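Local coordinates for Lin1840 protein (Listeria innocua serovar 6a, PDB 4ZOA) that probably hydrolyses terminal, non-reducing beta-D-glucosyl residues with release of beta-D-glucose, as a member of glycosyl hydrolase family 3, at residues E55-V60 with I84-M89; P145-V150 with A474-T479; A188-F193 with P221-A226; K392-G397 with D458-A463. The protein carries 1 engineered substitution. All blocks are in the same frame, centred on the assembly; numbering follows the deposited sequence.

Contact 1. Residues E55-V60 with I84-M89; sequences ENAGSV and IPLVFM
The beta-alpha-beta unit of strand 59-61, helix 66-79 and strand 87-90, part of the parallel sheet of the TIM-barrel-like N-terminal domain, brings Ser59 beside Val87 and Val60 beside Phe88. Val87 O carries the middle of this pairing. It takes the backbone N-H of Val60, the Val60 N to Val87 O distance being 2.9 Å, and also the hydroxyl of Ser59, with Ser59 OG likewise 2.9 Å from Val87 O. The hydroxyl comes from above the carbonyl plane, 43° out of it, while the amide lies closer to that plane. Ser59 has OG anti to its backbone N (chi1 171°), which directs the hydroxyl at the neighbouring strand; OG is also hydrogen-bonded to Gln24 NE2, its strongest partner. Next along, Met89 N binds Val60 O at 2.8 Å. On the other face of the sheet Val60 and Phe88 point the same way, and Val60 CB sits over the face of the Phe88 ring in a CH-pi contact, 4.0 Å from its centroid. Leu86 crosses Val60 at a slant, Leu86 CD1 lying 3.8 Å from Val60 CG2. One buried carbonyl is thus gripped by a main-chain and a side-chain donor, while the side chains of Val60 and Phe88 meet through apolar packing.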
loop_
_atom_site.group_PDB
_atom_site.type_symbol
_atom_site.label_atom_id
_atom_site.label_comp_id
_atom_site.label_asym_id
_atom_site.label_seq_id
_atom_site.Cartn_x
_atom_site.Cartn_y
_atom_site.Cartn_z
ATOM N N GLU A 55 -21.463 36.019 -17.340
ATOM C CA GLU A 55 -22.617 36.053 -18.237
ATOM C C GLU A 55 -22.572 35.044 -19.356
ATOM O O GLU A 55 -23.593 34.817 -20.031
ATOM C CB GLU A 55 -22.803 37.469 -18.799
ATOM C CG GLU A 55 -23.364 38.370 -17.695
ATOM C CD GLU A 55 -23.380 39.846 -18.028
ATOM O OE1 GLU A 55 -23.688 40.615 -17.078
ATOM O OE2 GLU A 55 -23.078 40.173 -19.209
ATOM N N ASN A 56 -21.401 34.432 -19.546
ATOM C CA ASN A 56 -21.253 33.340 -20.520
ATOM C C ASN A 56 -20.739 32.005 -19.903
ATOM O O ASN A 56 -20.330 31.107 -20.624
ATOM C CB ASN A 56 -20.371 33.824 -21.677
ATOM C CG ASN A 56 -20.974 35.052 -22.375
ATOM O OD1 ASN A 56 -21.915 34.925 -23.152
ATOM N ND2 ASN A 56 -20.467 36.241 -22.046
ATOM N N ALA A 57 -20.753 31.927 -18.575
ATOM C CA ALA A 57 -20.376 30.756 -17.834
ATOM C C ALA A 57 -21.229 29.622 -18.252
ATOM O O ALA A 57 -22.430 29.773 -18.377
ATOM C CB ALA A 57 -20.563 30.959 -16.336
ATOM N N GLY A 58 -20.598 28.481 -18.439
ATOM C CA GLY A 58 -21.309 27.282 -18.836
ATOM C C GLY A 58 -22.193 26.652 -17.779
ATOM O O GLY A 58 -23.254 26.089 -18.128
ATOM N N SER A 59 -21.784 26.680 -16.505
ATOM C CA SER A 59 -22.503 25.857 -15.521
ATOM C C SER A 59 -22.424 26.403 -14.122
ATOM O O SER A 59 -21.444 27.043 -13.779
ATOM C CB SER A 59 -21.949 24.406 -15.587
ATOM O OG SER A 59 -22.407 23.526 -14.567
ATOM N N VAL A 60 -23.442 26.065 -13.326
ATOM C CA VAL A 60 -23.480 26.336 -11.916
ATOM C C VAL A 60 -23.453 25.045 -11.135
ATOM O O VAL A 60 -24.138 24.094 -11.504
ATOM C CB VAL A 60 -24.785 26.985 -11.471
ATOM C CG1 VAL A 60 -24.780 27.197 -9.953
ATOM C CG2 VAL A 60 -24.998 28.325 -12.185
ATOM N N ILE A 84 -28.244 30.691 -24.529
ATOM C CA ILE A 84 -27.721 29.385 -24.012
ATOM C C ILE A 84 -27.935 29.304 -22.482
ATOM O O ILE A 84 -27.221 29.959 -21.744
ATOM C CB ILE A 84 -26.211 29.204 -24.392
ATOM C CG1 ILE A 84 -26.033 29.331 -25.912
ATOM C CG2 ILE A 84 -25.686 27.819 -24.000
ATOM C CD1 ILE A 84 -24.594 29.350 -26.392
ATOM N N PRO A 85 -28.949 28.557 -21.991
ATOM C CA PRO A 85 -29.100 28.461 -20.519
ATOM C C PRO A 85 -27.905 27.744 -19.774
ATOM O O PRO A 85 -27.078 27.043 -20.406
ATOM C CB PRO A 85 -30.392 27.638 -20.327
ATOM C CG PRO A 85 -30.873 27.275 -21.684
ATOM C CD PRO A 85 -29.758 27.532 -22.657
ATOM N N LEU A 86 -27.818 27.987 -18.459
ATOM C CA LEU A 86 -26.836 27.363 -17.567
ATOM C C LEU A 86 -27.298 25.940 -17.259
ATOM O O LEU A 86 -28.508 25.714 -17.099
ATOM C CB LEU A 86 -26.772 28.089 -16.242
ATOM C CG LEU A 86 -26.181 29.490 -16.246
ATOM C CD1 LEU A 86 -26.598 30.291 -15.033
ATOM C CD2 LEU A 86 -24.661 29.422 -16.373
ATOM N N VAL A 87 -26.359 24.996 -17.168
ATOM C CA VAL A 87 -26.688 23.671 -16.592
ATOM C C VAL A 87 -26.281 23.712 -15.110
ATOM O O VAL A 87 -25.228 24.270 -14.766
ATOM C CB VAL A 87 -26.062 22.473 -17.368
ATOM C CG1 VAL A 87 -24.539 22.636 -17.494
ATOM C CG2 VAL A 87 -26.455 21.118 -16.754
ATOM N N PHE A 88 -27.173 23.175 -14.268
ATOM C CA PHE A 88 -27.061 23.158 -12.802
ATOM C C PHE A 88 -26.751 21.766 -12.259
ATOM O O PHE A 88 -27.521 20.803 -12.446
ATOM C CB PHE A 88 -28.339 23.635 -12.172
ATOM C CG PHE A 88 -28.503 25.116 -12.231
ATOM C CD1 PHE A 88 -28.925 25.738 -13.404
ATOM C CD2 PHE A 88 -28.236 25.914 -11.126
ATOM C CE1 PHE A 88 -29.091 27.145 -13.447
ATOM C CE2 PHE A 88 -28.421 27.301 -11.175
ATOM C CZ PHE A 88 -28.841 27.904 -12.336
ATOM N N MET A 89 -25.602 21.669 -11.596
ATOM C CA MET A 89 -25.112 20.389 -11.068
ATOM C C MET A 89 -25.035 20.432 -9.550
ATOM O O MET A 89 -24.896 21.504 -8.924
ATOM C CB MET A 89 -23.756 20.012 -11.668
ATOM C CG MET A 89 -23.641 20.258 -13.159
ATOM S SD MET A 89 -22.289 19.357 -13.898
ATOM C CE MET A 89 -22.351 20.183 -15.474
#

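Contact 2. Residues P145-V150 with A474-T479; sequences PRWGRV and AGSLAT. With IFM (5-hydroxymethyl-3,4-dihydroxypiperidine), chain C.
Direct backbone pairing between residues 145-150 and 474-479 rests on a hydrogen bond from Leu477 N to Arg146 O, 3.0 Å long and fairly straight at 165°, its donor tilted 22° from the carbonyl plane. Close by, Gly148 CA approaches Gly475 O to 3.1 Å; Gly148, having no beta carbon, lets the main chains come this near. Water adds a second kind of link: one molecule accepts from Gly148 N at 2.9 Å and, weakly, from Gly475 N, and donates to Ser476 OG at 2.8 Å. That hydroxyl also binds Gly202 O. The aliphatic stem of Arg146 lies alongside main-chain carbonyl oxygens: CB and CG rest on Leu477 O, and CD is 3.5 Å from Ala478 O; its chain then bends at chi3 (-71°), and NH1 bonds Gly559 O and Ile561 O of the second subunit. Contact with the bound 5-hydroxymethyl-3,4-dihydroxypiperidine is made by Arg149, whose NH2 gives a weak hydrogen bond to O3 of this group at 2.9 Å. Behind it, Arg149 CB rests on one face of the Trp147 indole, while Glu152 and Glu473 pair with its guanidinium. Two irregular loops, one from each of the N- and C-terminal domains of the family 3 hydrolase, therefore meet near the ligand, which Arg149 reaches from residues 145-150, at the interface of the two domains where family 3 glucosidases typically have their active site.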
loop_
_atom_site.group_PDB
_atom_site.type_symbol
_atom_site.label_atom_id
_atom_site.label_comp_id
_atom_site.label_asym_id
_atom_site.label_seq_id
_atom_site.Cartn_x
_atom_site.Cartn_y
_atom_site.Cartn_z
ATOM N N PRO A 145 -9.632 1.371 4.409
ATOM C CA PRO A 145 -10.559 2.153 5.233
ATOM C C PRO A 145 -9.994 3.367 6.007
ATOM O O PRO A 145 -10.758 4.021 6.688
ATOM C CB PRO A 145 -11.119 1.139 6.213
ATOM C CG PRO A 145 -10.339 -0.105 6.026
ATOM C CD PRO A 145 -9.347 0.041 4.950
ATOM N N ARG A 146 -8.701 3.642 5.949
ATOM C CA ARG A 146 -8.156 4.907 6.432
ATOM C C ARG A 146 -8.796 6.083 5.671
ATOM O O ARG A 146 -9.088 7.103 6.253
ATOM C CB ARG A 146 -6.647 4.915 6.317
ATOM C CG ARG A 146 -6.003 3.961 7.318
ATOM C CD ARG A 146 -4.507 3.799 7.129
ATOM N NE ARG A 146 -4.189 3.050 5.925
ATOM C CZ ARG A 146 -2.998 2.605 5.602
ATOM N NH1 ARG A 146 -1.954 2.856 6.361
ATOM N NH2 ARG A 146 -2.855 1.921 4.474
ATOM N N TRP A 147 -8.998 5.907 4.359
ATOM C CA TRP A 147 -9.482 6.927 3.487
ATOM C C TRP A 147 -10.894 7.224 3.847
ATOM O O TRP A 147 -11.745 6.310 3.888
ATOM C CB TRP A 147 -9.423 6.388 2.060
ATOM C CG TRP A 147 -9.553 7.434 0.949
ATOM C CD1 TRP A 147 -8.884 8.585 0.828
ATOM C CD2 TRP A 147 -10.354 7.299 -0.227
ATOM N NE1 TRP A 147 -9.217 9.212 -0.336
ATOM C CE2 TRP A 147 -10.131 8.441 -1.009
ATOM C CE3 TRP A 147 -11.261 6.329 -0.677
ATOM C CZ2 TRP A 147 -10.814 8.664 -2.236
ATOM C CZ3 TRP A 147 -11.941 6.536 -1.891
ATOM C CH2 TRP A 147 -11.726 7.715 -2.646
ATOM N N GLY A 148 -11.191 8.498 4.099
ATOM C CA GLY A 148 -12.524 8.868 4.513
ATOM C C GLY A 148 -13.591 8.614 3.484
ATOM O O GLY A 148 -14.815 8.546 3.837
ATOM N N ARG A 149 -13.181 8.497 2.201
ATOM C CA ARG A 149 -14.174 8.498 1.142
ATOM C C ARG A 149 -14.684 7.121 0.863
ATOM O O ARG A 149 -15.490 6.969 -0.059
ATOM C CB ARG A 149 -13.663 9.105 -0.142
ATOM C CG ARG A 149 -13.044 10.441 0.082
ATOM C CD ARG A 149 -12.787 11.099 -1.259
ATOM N NE ARG A 149 -14.043 11.574 -1.735
ATOM C CZ ARG A 149 -14.279 12.702 -2.372
ATOM N NH1 ARG A 149 -13.309 13.478 -2.733
ATOM N NH2 ARG A 149 -15.523 13.040 -2.643
ATOM N N VAL A 150 -14.322 6.125 1.686
ATOM C CA VAL A 150 -14.893 4.779 1.496
ATOM C C VAL A 150 -16.392 4.745 1.655
ATOM O O VAL A 150 -17.062 3.864 1.128
ATOM C CB VAL A 150 -14.269 3.683 2.387
ATOM C CG1 VAL A 150 -12.794 3.530 2.082
ATOM C CG2 VAL A 150 -14.478 3.980 3.880
ATOM N N ALA A 474 -11.220 14.394 2.785
ATOM C CA ALA A 474 -10.231 15.010 3.653
ATOM C C ALA A 474 -10.510 14.598 5.123
ATOM O O ALA A 474 -10.256 15.349 6.054
ATOM C CB ALA A 474 -10.245 16.548 3.476
ATOM N N GLY A 475 -11.075 13.414 5.275
ATOM C CA GLY A 475 -11.312 12.781 6.554
ATOM C C GLY A 475 -10.587 11.457 6.647
ATOM O O GLY A 475 -11.224 10.420 6.897
ATOM N N SER A 476 -9.249 11.511 6.506
ATOM C CA SER A 476 -8.393 10.349 6.612
ATOM C C SER A 476 -8.038 10.135 8.047
ATOM O O SER A 476 -7.728 11.083 8.760
ATOM C CB SER A 476 -7.144 10.508 5.776
ATOM O OG SER A 476 -7.429 10.476 4.353
ATOM N N LEU A 477 -8.115 8.871 8.474
ATOM C CA LEU A 477 -7.660 8.464 9.755
ATOM C C LEU A 477 -6.590 7.427 9.659
ATOM O O LEU A 477 -6.810 6.415 9.065
ATOM C CB LEU A 477 -8.782 7.822 10.519
ATOM C CG LEU A 477 -9.800 8.576 11.302
ATOM C CD1 LEU A 477 -10.672 7.562 12.061
ATOM C CD2 LEU A 477 -9.122 9.466 12.306
ATOM N N ALA A 478 -5.432 7.674 10.267
ATOM C CA ALA A 478 -4.349 6.746 10.230
ATOM C C ALA A 478 -4.616 5.481 11.021
ATOM O O ALA A 478 -4.210 4.382 10.607
ATOM C CB ALA A 478 -3.077 7.417 10.719
ATOM N N THR A 479 -5.299 5.598 12.148
ATOM C CA THR A 479 -5.709 4.421 12.910
ATOM C C THR A 479 -7.234 4.274 12.784
ATOM O O THR A 479 -7.960 5.204 13.138
ATOM C CB THR A 479 -5.270 4.587 14.370
ATOM O OG1 THR A 479 -3.880 4.861 14.382
ATOM C CG2 THR A 479 -5.574 3.314 15.192
HETATM O O4 IFM C . -18.472 15.758 -6.303
HETATM C C4 IFM C . -17.442 16.350 -5.521
HETATM C C3 IFM C . -16.224 15.438 -5.501
HETATM O O3 IFM C . -16.661 14.166 -5.074
HETATM C C2 IFM C . -15.014 15.992 -4.709
HETATM N N IFM C . -14.738 17.392 -5.014
HETATM C C1 IFM C . -15.886 18.269 -5.152
HETATM C C5 IFM C . -16.947 17.672 -6.087
HETATM C C6 IFM C . -18.108 18.668 -6.361
HETATM O O6 IFM C . -18.604 19.212 -5.157
HETATM O O HOH W 1 -10.065 11.097 3.524
#

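Contact 3. Residues A188-F193 with P221-A226; sequences ACVKHF and PAYNAA. With IFM (5-hydroxymethyl-3,4-dihydroxypiperidine), chain C.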
loop_
_atom_site.group_PDB
_atom_site.type_symbol
_atom_site.label_atom_id
_atom_site.label_comp_id
_atom_site.label_asym_id
_atom_site.label_seq_id
_atom_site.Cartn_x
_atom_site.Cartn_y
_atom_site.Cartn_z
ATOM N N ALA A 188 -26.706 11.584 -14.564
ATOM C CA ALA A 188 -25.670 11.059 -13.646
ATOM C C ALA A 188 -24.280 11.440 -14.153
ATOM O O ALA A 188 -24.032 11.493 -15.366
ATOM C CB ALA A 188 -25.791 9.543 -13.495
ATOM N N CYS A 189 -23.393 11.751 -13.216
ATOM C CA CYS A 189 -21.967 11.961 -13.479
ATOM C C CYS A 189 -21.157 10.927 -12.723
ATOM O O CYS A 189 -21.093 10.952 -11.496
ATOM C CB CYS A 189 -21.516 13.337 -13.000
ATOM S SG CYS A 189 -19.760 13.743 -13.329
ATOM N N VAL A 190 -20.503 10.052 -13.451
ATOM C CA VAL A 190 -19.580 9.030 -12.878
ATOM C C VAL A 190 -18.349 9.724 -12.288
ATOM O O VAL A 190 -17.753 10.582 -12.944
ATOM C CB VAL A 190 -19.241 7.964 -13.991
ATOM C CG1 VAL A 190 -17.930 7.185 -13.729
ATOM C CG2 VAL A 190 -20.443 7.025 -14.165
ATOM N N LYS A 191 -18.009 9.427 -11.030
ATOM C CA LYS A 191 -16.766 9.963 -10.486
ATOM C C LYS A 191 -16.014 8.858 -9.702
ATOM O O LYS A 191 -16.629 7.805 -9.397
ATOM C CB LYS A 191 -17.050 11.223 -9.672
ATOM C CG LYS A 191 -17.741 10.955 -8.374
ATOM C CD LYS A 191 -18.092 12.242 -7.691
ATOM C CE LYS A 191 -18.694 11.970 -6.323
ATOM N NZ LYS A 191 -19.119 13.197 -5.665
ATOM N N HIS A 192 -14.703 8.967 -9.453
ATOM C CA HIS A 192 -13.783 9.959 -9.922
ATOM C C HIS A 192 -12.775 9.261 -10.839
ATOM O O HIS A 192 -12.059 8.354 -10.405
ATOM C CB HIS A 192 -12.996 10.564 -8.726
ATOM C CG HIS A 192 -13.848 11.142 -7.644
ATOM N ND1 HIS A 192 -14.362 10.376 -6.617
ATOM C CD2 HIS A 192 -14.233 12.420 -7.390
ATOM C CE1 HIS A 192 -15.056 11.139 -5.807
ATOM N NE2 HIS A 192 -14.995 12.383 -6.252
ATOM N N PHE A 193 -12.708 9.652 -12.097
ATOM C CA PHE A 193 -11.947 8.885 -13.114
ATOM C C PHE A 193 -10.466 9.261 -13.035
ATOM O O PHE A 193 -10.128 10.391 -13.354
ATOM C CB PHE A 193 -12.479 9.193 -14.499
ATOM C CG PHE A 193 -12.198 8.111 -15.532
ATOM C CD1 PHE A 193 -12.909 6.920 -15.508
ATOM C CD2 PHE A 193 -11.255 8.303 -16.503
ATOM C CE1 PHE A 193 -12.668 5.922 -16.423
ATOM C CE2 PHE A 193 -10.990 7.327 -17.398
ATOM C CZ PHE A 193 -11.698 6.135 -17.376
ATOM N N PRO A 221 -13.344 -1.355 -14.139
ATOM C CA PRO A 221 -14.563 -1.905 -14.709
ATOM C C PRO A 221 -15.847 -1.178 -14.263
ATOM O O PRO A 221 -16.774 -1.075 -15.039
ATOM C CB PRO A 221 -14.552 -3.367 -14.255
ATOM C CG PRO A 221 -13.100 -3.736 -14.035
ATOM C CD PRO A 221 -12.419 -2.414 -13.671
ATOM N N ALA A 222 -15.924 -0.674 -13.021
ATOM C CA ALA A 222 -17.173 -0.106 -12.582
ATOM C C ALA A 222 -17.441 1.183 -13.294
ATOM O O ALA A 222 -18.573 1.472 -13.606
ATOM C CB ALA A 222 -17.229 0.064 -11.051
ATOM N N TYR A 223 -16.446 2.006 -13.545
ATOM C CA TYR A 223 -16.752 3.222 -14.292
ATOM C C TYR A 223 -17.305 2.799 -15.671
ATOM O O TYR A 223 -18.231 3.431 -16.239
ATOM C CB TYR A 223 -15.529 4.130 -14.527
ATOM C CG TYR A 223 -14.678 4.426 -13.333
ATOM C CD1 TYR A 223 -15.171 5.168 -12.265
ATOM C CD2 TYR A 223 -13.363 3.957 -13.273
ATOM C CE1 TYR A 223 -14.405 5.458 -11.168
ATOM C CE2 TYR A 223 -12.569 4.256 -12.146
ATOM C CZ TYR A 223 -13.122 4.986 -11.105
ATOM O OH TYR A 223 -12.396 5.252 -10.006
ATOM N N ASN A 224 -16.683 1.755 -16.212
ATOM C CA ASN A 224 -16.993 1.298 -17.581
ATOM C C ASN A 224 -18.447 0.799 -17.629
ATOM O O ASN A 224 -19.251 1.261 -18.471
ATOM C CB ASN A 224 -16.003 0.236 -18.062
ATOM C CG ASN A 224 -16.290 -0.225 -19.497
ATOM O OD1 ASN A 224 -16.067 0.505 -20.456
ATOM N ND2 ASN A 224 -16.843 -1.428 -19.628
ATOM N N ALA A 225 -18.818 -0.034 -16.667
ATOM C CA ALA A 225 -20.206 -0.498 -16.582
ATOM C C ALA A 225 -21.187 0.710 -16.542
ATOM O O ALA A 225 -22.197 0.716 -17.241
ATOM C CB ALA A 225 -20.405 -1.411 -15.387
ATOM N N ALA A 226 -20.859 1.746 -15.777
ATOM C CA ALA A 226 -21.794 2.891 -15.643
ATOM C C ALA A 226 -21.862 3.733 -16.902
ATOM O O ALA A 226 -22.914 4.266 -17.256
ATOM C CB ALA A 226 -21.400 3.759 -14.503
HETATM O O4 IFM C . -18.472 15.758 -6.303
HETATM C C4 IFM C . -17.442 16.350 -5.521
HETATM C C3 IFM C . -16.224 15.438 -5.501
HETATM O O3 IFM C . -16.661 14.166 -5.074
HETATM C C2 IFM C . -15.014 15.992 -4.709
HETATM N N IFM C . -14.738 17.392 -5.014
HETATM C C1 IFM C . -15.886 18.269 -5.152
HETATM C C5 IFM C . -16.947 17.672 -6.087
HETATM C C6 IFM C . -18.108 18.668 -6.361
HETATM O O6 IFM C . -18.604 19.212 -5.157
#
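Beneath the ligand pocket of the TIM-barrel-like domain, strand 187-193 packs on the outer helix 221-228, and Tyr223 projects from that helix against Val190 and Phe193. Segments 188-193 and 221-226 run nearly antiparallel at 163°, their axes approaching to 9.1 Å, a strand-on-helix layer of the barrel wall. Tyr223 is the hub. An edge of the Phe193 ring meets one of its faces in an offset edge-to-face pair, with centroids 5.2 Å apart and planes at 68°. Val190 CG1 reaches Tyr223 CD1, at 3.7 Å, while Lys191 O lies at the ring edge, near its plane. The phenol end is engaged elsewhere: Tyr223 OH bonds Asp140 OD1 and Ala195 N, and Asp140 OD1 also accepts from His192 N, which ties ring and strand to one carboxylate.

The strand's other side serves the bound 5-hydroxymethyl-3,4-dihydroxypiperidine. Lys191 and His192, joined by a cis peptide bond, both point away from the helix. With CG between its backbone N and carbonyl carbon (chi1 71°), the Lys191 chain runs extended to the ligand, and CG lies over the centre of one imidazole face. Lys191 NZ donates to ligand O3 and O4, each at 2.7 Å. His192 NE2 and ligand O3 form a hydrogen bond of 2.7 Å near the ring plane, so Lys191 and His192 both hold O3, which also takes a weak bond from Arg149. Asp270, Asp91 and Thr40 also hydrogen-bond the ligand. Farther down the helix, the methyl Ala226 CB presses on Val190 CG2 at 3.4 Å, tighter than an ordinary van der Waals contact.

Contact 4. Residues K392-G397 with D458-A463; sequences KIALVG and DVVVLA
Ile393 and Val461 cross at an angle on one face of the sheet, with Ile393 CG2 and Val461 CG2 only 3.4 Å apart, closer than usual carbon packing. On the same face Leu395 reaches across with CD1, which lies 3.6 Å from Val461 CG1; a first torsion of 171° swings the Leu395 branch toward the partner strand. Val461 is thus flanked by the two residues, one at each of its methyls. The opposite face repeats the theme with Val396, whose CG2 sits between backbone N and carbonyl carbon and points at Leu462 CD1, again 3.4 Å away, with Val460 CG1 a looser neighbour. Main-chain hydrogen bonds of a parallel strand pair hold these side chains in register: Ala394 N to Val459 O at 2.9 Å, Val461 N to Ala394 O at 2.7 Å, and Ala463 N to Val396 O at 2.8 Å. At the start of the pairing Lys392 O receives two amides, from Asp458 and Val459. These strands belong to the alpha/beta sheet of the family 3 C-terminal domain: strand 432-436 borders 393-397 and strand 500-505 borders 459-465, while helix 444-456 packs on Ala394 and Val460 and helix 484-495 on Val460 and Leu462.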
loop_
_atom_site.group_PDB
_atom_site.type_symbol
_atom_site.label_atom_id
_atom_site.label_comp_id
_atom_site.label_asym_id
_atom_site.label_seq_id
_atom_site.Cartn_x
_atom_site.Cartn_y
_atom_site.Cartn_z
ATOM N N LYS A 392 -36.904 -4.174 28.769
ATOM C CA LYS A 392 -36.552 -2.948 29.445
ATOM C C LYS A 392 -35.109 -2.584 29.068
ATOM O O LYS A 392 -34.161 -3.279 29.465
ATOM C CB LYS A 392 -36.721 -3.119 30.932
ATOM C CG LYS A 392 -38.152 -3.441 31.316
ATOM C CD LYS A 392 -38.287 -3.794 32.775
ATOM C CE LYS A 392 -37.802 -2.664 33.648
ATOM N NZ LYS A 392 -38.082 -2.964 35.094
ATOM N N ILE A 393 -34.988 -1.488 28.301
ATOM C CA ILE A 393 -33.740 -1.122 27.633
ATOM C C ILE A 393 -33.031 0.048 28.317
ATOM O O ILE A 393 -33.600 1.122 28.451
ATOM C CB ILE A 393 -34.021 -0.715 26.159
ATOM C CG1 ILE A 393 -34.688 -1.876 25.444
ATOM C CG2 ILE A 393 -32.739 -0.245 25.457
ATOM C CD1 ILE A 393 -35.024 -1.567 23.991
ATOM N N ALA A 394 -31.793 -0.157 28.711
ATOM C CA ALA A 394 -30.878 0.956 28.977
ATOM C C ALA A 394 -30.161 1.326 27.688
ATOM O O ALA A 394 -29.371 0.523 27.120
ATOM C CB ALA A 394 -29.888 0.609 30.062
ATOM N N LEU A 395 -30.459 2.547 27.222
ATOM C CA LEU A 395 -29.932 3.025 25.968
ATOM C C LEU A 395 -28.828 3.982 26.302
ATOM O O LEU A 395 -29.126 5.098 26.692
ATOM C CB LEU A 395 -30.985 3.754 25.110
ATOM C CG LEU A 395 -30.418 4.469 23.867
ATOM C CD1 LEU A 395 -29.834 3.488 22.839
ATOM C CD2 LEU A 395 -31.485 5.330 23.223
ATOM N N VAL A 396 -27.568 3.581 26.102
ATOM C CA VAL A 396 -26.461 4.432 26.543
ATOM C C VAL A 396 -25.431 4.632 25.436
ATOM O O VAL A 396 -25.338 3.808 24.549
ATOM C CB VAL A 396 -25.738 3.832 27.787
ATOM C CG1 VAL A 396 -26.721 3.307 28.845
ATOM C CG2 VAL A 396 -24.826 2.736 27.400
ATOM N N GLY A 397 -24.682 5.729 25.514
ATOM C CA GLY A 397 -23.579 6.035 24.595
ATOM C C GLY A 397 -23.732 7.305 23.771
ATOM O O GLY A 397 -24.786 7.938 23.775
ATOM N N ASP A 458 -33.307 -4.306 31.872
ATOM C CA ASP A 458 -32.854 -5.723 31.701
ATOM C C ASP A 458 -31.835 -5.951 30.595
ATOM O O ASP A 458 -31.116 -6.952 30.614
ATOM C CB ASP A 458 -34.051 -6.643 31.393
ATOM C CG ASP A 458 -35.131 -6.580 32.487
ATOM O OD1 ASP A 458 -34.749 -6.294 33.640
ATOM O OD2 ASP A 458 -36.318 -6.772 32.157
ATOM N N VAL A 459 -31.811 -5.080 29.591
ATOM C CA VAL A 459 -30.856 -5.246 28.460
ATOM C C VAL A 459 -30.291 -3.868 28.084
ATOM O O VAL A 459 -30.982 -2.845 28.206
ATOM C CB VAL A 459 -31.491 -5.944 27.226
ATOM C CG1 VAL A 459 -32.154 -7.249 27.644
ATOM C CG2 VAL A 459 -32.528 -5.053 26.552
ATOM N N VAL A 460 -29.045 -3.840 27.627
ATOM C CA VAL A 460 -28.399 -2.581 27.299
ATOM C C VAL A 460 -28.327 -2.428 25.777
ATOM O O VAL A 460 -27.888 -3.318 25.129
ATOM C CB VAL A 460 -26.998 -2.495 27.911
ATOM C CG1 VAL A 460 -26.428 -1.113 27.638
ATOM C CG2 VAL A 460 -27.017 -2.771 29.425
ATOM N N VAL A 461 -28.794 -1.297 25.237
ATOM C CA VAL A 461 -28.495 -0.920 23.864
ATOM C C VAL A 461 -27.361 0.120 23.921
ATOM O O VAL A 461 -27.597 1.290 24.260
ATOM C CB VAL A 461 -29.732 -0.405 23.128
ATOM C CG1 VAL A 461 -29.326 0.135 21.778
ATOM C CG2 VAL A 461 -30.773 -1.527 22.934
ATOM N N LEU A 462 -26.123 -0.334 23.623
ATOM C CA LEU A 462 -24.918 0.526 23.650
ATOM C C LEU A 462 -24.673 1.152 22.273
ATOM O O LEU A 462 -24.305 0.474 21.366
ATOM C CB LEU A 462 -23.726 -0.241 24.099
ATOM C CG LEU A 462 -22.417 0.554 24.251
ATOM C CD1 LEU A 462 -22.495 1.792 25.128
ATOM C CD2 LEU A 462 -21.393 -0.395 24.844
ATOM N N ALA A 463 -24.923 2.450 22.137
ATOM C CA ALA A 463 -24.930 3.102 20.823
ATOM C C ALA A 463 -23.638 3.903 20.642
ATOM O O ALA A 463 -23.408 4.945 21.311
ATOM C CB ALA A 463 -26.133 4.013 20.687
#

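All four contacts are largely buried, but their chemistry follows their place. Contacts 1 and 3 reach the same parallel sheet of the N-terminal domain: contact 1 joins neighbouring strands through backbone bonds, whereas contact 3 sets a strand on a helix with no hydrogen bond across it. Contact 4 is likewise parallel strand pairing, yet in the family 3 C-terminal domain, with aliphatic packing on both faces and a partly open end at Lys392 and Asp458. Contact 2 differs most, joining loops of both domains by one backbone bond and a water, beside the second subunit. Contacts 2 and 3 touch and share the ligand; contacts 1 and 4 lie about 52 Å apart between centres.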